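Local coordinates for BMC domain protein (PDB 4OLO), which forms part of the protein shell of a glycyl-radical type bacterial microcompartment and, as a GrpU-type BMC protein, binds an iron-sulfur cluster, at the interface of chains A and B. Sequence-based numbering; all coordinates share one arbitrary frame. Chains: chain A/B, BMC domain protein.

The interface of chains A and B. Residues chain A 43, 46-47, 50; chain B 4, 6, 13, 37.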
# COMPACT_ATOMS: atom_id res chain seq x y z
N ILE A 43 1.16 9.75 -12.76
CA ILE A 43 1.58 10.88 -13.59
C ILE A 43 1.86 10.44 -15.04
O ILE A 43 1.36 11.07 -15.97
CB ILE A 43 2.75 11.65 -12.92
CG1 ILE A 43 2.98 13.03 -13.54
CG2 ILE A 43 4.03 10.79 -12.78
CD1 ILE A 43 3.70 13.97 -12.67
N VAL A 46 -1.53 9.34 -16.80
CA VAL A 46 -2.39 10.46 -17.16
C VAL A 46 -1.85 11.06 -18.48
O VAL A 46 -2.64 11.36 -19.38
CB VAL A 46 -2.55 11.51 -16.01
CG1 VAL A 46 -3.32 12.76 -16.48
CG2 VAL A 46 -3.23 10.91 -14.80
N CYS A 47 -0.52 11.16 -18.62
CA CYS A 47 0.15 11.64 -19.83
C CYS A 47 -0.11 10.71 -21.00
O CYS A 47 -0.47 11.20 -22.07
CB CYS A 47 1.64 11.81 -19.58
SG CYS A 47 2.04 13.19 -18.47
N ASP A 50 -3.66 10.88 -22.38
CA ASP A 50 -3.85 12.00 -23.29
C ASP A 50 -3.42 11.66 -24.72
O ASP A 50 -4.13 12.04 -25.65
CB ASP A 50 -3.15 13.28 -22.78
CG ASP A 50 -3.62 14.52 -23.52
OD1 ASP A 50 -4.82 14.88 -23.38
OD2 ASP A 50 -2.81 15.11 -24.27
N ARG B 4 5.42 16.89 -14.91
CA ARG B 4 4.99 16.70 -16.30
C ARG B 4 4.02 17.79 -16.66
O ARG B 4 3.33 18.32 -15.80
CB ARG B 4 4.31 15.32 -16.53
CG ARG B 4 5.18 14.09 -16.21
CD ARG B 4 6.28 13.87 -17.23
NE ARG B 4 5.76 13.29 -18.45
CZ ARG B 4 5.73 11.98 -18.68
NH1 ARG B 4 6.23 11.14 -17.78
NH2 ARG B 4 5.23 11.51 -19.81
N ILE B 6 0.86 18.58 -19.66
CA ILE B 6 0.05 18.10 -20.78
C ILE B 6 -0.49 19.37 -21.47
O ILE B 6 -1.24 20.13 -20.87
CB ILE B 6 -1.09 17.13 -20.38
CG1 ILE B 6 -0.57 15.85 -19.73
CG2 ILE B 6 -2.02 16.84 -21.56
CD1 ILE B 6 -1.65 15.06 -18.94
N THR B 13 -8.96 13.25 -20.73
CA THR B 13 -7.80 13.43 -19.85
C THR B 13 -8.24 14.16 -18.60
O THR B 13 -7.91 13.74 -17.49
CB THR B 13 -6.64 14.15 -20.57
OG1 THR B 13 -6.39 13.51 -21.82
CG2 THR B 13 -5.36 14.16 -19.78
N LEU B 37 1.46 18.68 -13.98
CA LEU B 37 1.29 17.57 -13.02
C LEU B 37 2.53 17.40 -12.17
O LEU B 37 3.64 17.46 -12.69
CB LEU B 37 0.98 16.24 -13.75
CG LEU B 37 -0.31 16.16 -14.58
CD1 LEU B 37 -0.31 14.93 -15.43
CD2 LEU B 37 -1.58 16.23 -13.70
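A:Ile43, A:Val46, A:Cys47 and A:Asp50, on one face of helix 42-54, form a side-to-side subunit interface with strands 2-7 and 34-39 and helix 11-17 of chain B, which probably joins neighbours in the six-subunit ring typical of BMC shell proteins. Unlike surfaces of two identical chains meet here. Most of the patch is apolar. The CG1 methylene of A:Ile43 lies 3.6 Å from CG of B:Arg4. The A:Ile43 and B:Leu37 side chains slide past each other in opposite directions, with CD1 of A:Ile43 3.7 Å from CB of B:Leu37. Further along the helix, the CG1 methyl of A:Val46 touches both CD1 of B:Ile6 and CD1 of B:Leu37, which lie next to each other. The A:Val46 side chain crosses that of B:Ile6 nearly at a right angle. The B:Arg4 chain bends at chi2 and chi3, which lays a face of its guanidinium against SG of A:Cys47, 3.9 Å from CZ. SG of A:Cys47 also sits 3.7 Å from CB of B:Arg4, while the guanidinium NH2 comes within 3.6 Å of the A:Cys47 CB. The polar end of the patch is formed by A:Asp50. Its carboxylate swings anti to the backbone N (chi1 -165°) and lies against the CG2 methyl of B:Ile6, which is 3.4 Å from CG of A:Asp50. OD1 of A:Asp50 accepts a 2.6 Å hydrogen bond from the hydroxyl OG1 of B:Thr13 through its anti lone pair, the one turned away from OD2.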